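Local coordinates for protein acyl-coenzyme A oxidase 1 (Yarrowia lipolytica, PDB 5Y9D) that oxidises acyl-CoA thioesters to trans-2-enoyl-CoA with FAD as cofactor, reducing oxygen to hydrogen peroxide, in peroxisomal fatty acid beta-oxidation, at residues R527-N532 / G609-E614. Residues are numbered along the deposited sequence; the frame is centred on the assembly and turned at random.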
loop_
_atom_site.group_PDB
_atom_site.type_symbol
_atom_site.label_atom_id
_atom_site.label_comp_id
_atom_site.label_asym_id
_atom_site.label_seq_id
_atom_site.Cartn_x
_atom_site.Cartn_y
_atom_site.Cartn_z
ATOM N N ARG A 527 -29.512 -0.737 -0.617
ATOM C CA ARG A 527 -30.243 0.234 -1.437
ATOM C C ARG A 527 -30.828 1.411 -0.635
ATOM O O ARG A 527 -30.728 2.573 -1.038
ATOM C CB ARG A 527 -31.345 -0.474 -2.194
ATOM C CG ARG A 527 -30.797 -1.359 -3.286
ATOM C CD ARG A 527 -31.863 -2.165 -3.971
ATOM N NE ARG A 527 -31.314 -2.702 -5.208
ATOM C CZ ARG A 527 -31.910 -3.589 -5.993
ATOM N NH1 ARG A 527 -33.117 -4.085 -5.724
ATOM N NH2 ARG A 527 -31.279 -3.966 -7.080
ATOM N N THR A 528 -31.409 1.094 0.513
ATOM C CA THR A 528 -31.873 2.090 1.471
ATOM C C THR A 528 -30.777 3.021 1.966
ATOM O O THR A 528 -30.992 4.228 2.065
ATOM C CB THR A 528 -32.507 1.378 2.686
ATOM O OG1 THR A 528 -33.605 0.594 2.221
ATOM C CG2 THR A 528 -32.988 2.359 3.704
ATOM N N ALA A 529 -29.620 2.470 2.323
ATOM C CA ALA A 529 -28.504 3.321 2.762
ATOM C C ALA A 529 -28.038 4.194 1.607
ATOM O O ALA A 529 -27.820 5.379 1.768
ATOM C CB ALA A 529 -27.342 2.498 3.318
ATOM N N SER A 530 -27.904 3.614 0.430
ATOM C CA SER A 530 -27.488 4.403 -0.736
ATOM C C SER A 530 -28.529 5.471 -1.101
ATOM O O SER A 530 -28.193 6.648 -1.222
ATOM C CB SER A 530 -27.200 3.514 -1.943
ATOM O OG SER A 530 -26.777 4.295 -3.057
ATOM N N ARG A 531 -29.779 5.061 -1.277
ATOM C CA ARG A 531 -30.849 5.989 -1.727
ATOM C C ARG A 531 -30.960 7.225 -0.842
ATOM O O ARG A 531 -31.068 8.353 -1.327
ATOM C CB ARG A 531 -32.196 5.259 -1.771
ATOM C CG ARG A 531 -33.457 6.117 -1.659
ATOM C CD ARG A 531 -34.602 5.241 -1.170
ATOM N NE ARG A 531 -34.624 4.010 -1.968
ATOM C CZ ARG A 531 -34.679 2.761 -1.507
ATOM N NH1 ARG A 531 -34.771 2.492 -0.204
ATOM N NH2 ARG A 531 -34.683 1.760 -2.381
ATOM N N ASN A 532 -30.934 6.993 0.459
ATOM C CA ASN A 532 -31.053 8.060 1.437
ATOM C C ASN A 532 -29.886 9.056 1.379
ATOM O O ASN A 532 -30.107 10.258 1.406
ATOM C CB ASN A 532 -31.167 7.468 2.849
ATOM C CG ASN A 532 -32.501 6.780 3.109
ATOM O OD1 ASN A 532 -33.378 6.657 2.230
ATOM N ND2 ASN A 532 -32.654 6.315 4.335
ATOM N N GLY A 609 -21.376 2.732 11.090
ATOM C CA GLY A 609 -21.845 4.094 11.287
ATOM C C GLY A 609 -23.010 4.397 10.378
ATOM O O GLY A 609 -24.049 4.878 10.836
ATOM N N ILE A 610 -22.856 4.072 9.098
ATOM C CA ILE A 610 -23.823 4.482 8.076
ATOM C C ILE A 610 -25.197 3.850 8.277
ATOM O O ILE A 610 -26.198 4.480 7.984
ATOM C CB ILE A 610 -23.302 4.190 6.647
ATOM C CG1 ILE A 610 -22.174 5.164 6.295
ATOM C CG2 ILE A 610 -24.415 4.318 5.608
ATOM C CD1 ILE A 610 -21.072 4.586 5.422
ATOM N N PHE A 611 -25.245 2.615 8.763
ATOM C CA PHE A 611 -26.521 1.899 8.920
ATOM C C PHE A 611 -27.237 2.241 10.239
ATOM O O PHE A 611 -28.447 2.068 10.336
ATOM C CB PHE A 611 -26.314 0.380 8.789
ATOM C CG PHE A 611 -25.939 -0.055 7.404
ATOM C CD1 PHE A 611 -26.922 -0.378 6.467
ATOM C CD2 PHE A 611 -24.609 -0.130 7.023
ATOM C CE1 PHE A 611 -26.585 -0.758 5.168
ATOM C CE2 PHE A 611 -24.263 -0.518 5.728
ATOM C CZ PHE A 611 -25.255 -0.823 4.798
ATOM N N LEU A 612 -26.487 2.707 11.244
ATOM C CA LEU A 612 -27.072 3.196 12.506
ATOM C C LEU A 612 -27.434 4.667 12.400
ATOM O O LEU A 612 -28.349 5.143 13.080
ATOM C CB LEU A 612 -26.093 3.028 13.673
ATOM C CG LEU A 612 -26.130 1.738 14.503
ATOM C CD1 LEU A 612 -26.345 0.507 13.648
ATOM C CD2 LEU A 612 -24.850 1.598 15.318
ATOM N N ARG A 613 -26.682 5.399 11.575
ATOM C CA ARG A 613 -26.978 6.809 11.314
ATOM C C ARG A 613 -28.394 6.820 10.794
ATOM O O ARG A 613 -29.225 7.603 11.242
ATOM C CB ARG A 613 -26.015 7.409 10.256
ATOM C CG ARG A 613 -25.303 8.709 10.659
ATOM C CD ARG A 613 -26.165 9.954 10.463
ATOM N NE ARG A 613 -26.223 10.364 9.062
ATOM C CZ ARG A 613 -26.947 11.381 8.593
ATOM N NH1 ARG A 613 -26.922 11.671 7.298
ATOM N NH2 ARG A 613 -27.701 12.117 9.403
ATOM N N GLU A 614 -28.663 5.886 9.884
ATOM C CA GLU A 614 -29.875 5.878 9.082
ATOM C C GLU A 614 -31.042 5.094 9.671
ATOM O O GLU A 614 -32.057 4.911 8.984
ATOM C CB GLU A 614 -29.535 5.317 7.684
ATOM C CG GLU A 614 -28.624 6.220 6.867
ATOM C CD GLU A 614 -29.250 7.580 6.659
ATOM O OE1 GLU A 614 -30.377 7.628 6.119
ATOM O OE2 GLU A 614 -28.635 8.585 7.071
#
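N532 reaches across to E614 with its amide nitrogen, ND2 lying 3.2 Å from OE1 in a single hydrogen bond. The carboxylate oxygen sits close to the amide plane and takes the N-H nearly along its own C-O axis, with an N-H...O angle of 154°. The two side chains pass each other in opposite directions, their amide and carboxylate planes turned 69° apart. E614 is the first residue past the helix, and a bend at chi2 (-59°) turns its carboxylate toward N532. The other oxygen, OE2, lies above one face of the R613 guanidinium, 3.5 Å from NH1, a pairing of charges without a directed N-H. R613 in turn makes a salt bridge to D623 of the second subunit. With an alanine for N532, OE1 loses its amide donor and the E614 carboxylate would probably be freer to turn.

One turn back, A529 points its methyl at the other helix. CB meets F611 CE1 at 3.8 Å, approaching the ring obliquely, and I610 CG2 at 4.1 Å. F611 also packs edge-to-face with F526, while I610 rests on I567 of helix 558-581. This is helix-to-helix packing in the all-helical C-terminal part of the acyl-CoA oxidase fold, away from the flavin site: a small apolar patch with a polar bond at its border, joining helix 519-544 to the short helix 608-613 and the residue after it near the subunit interface.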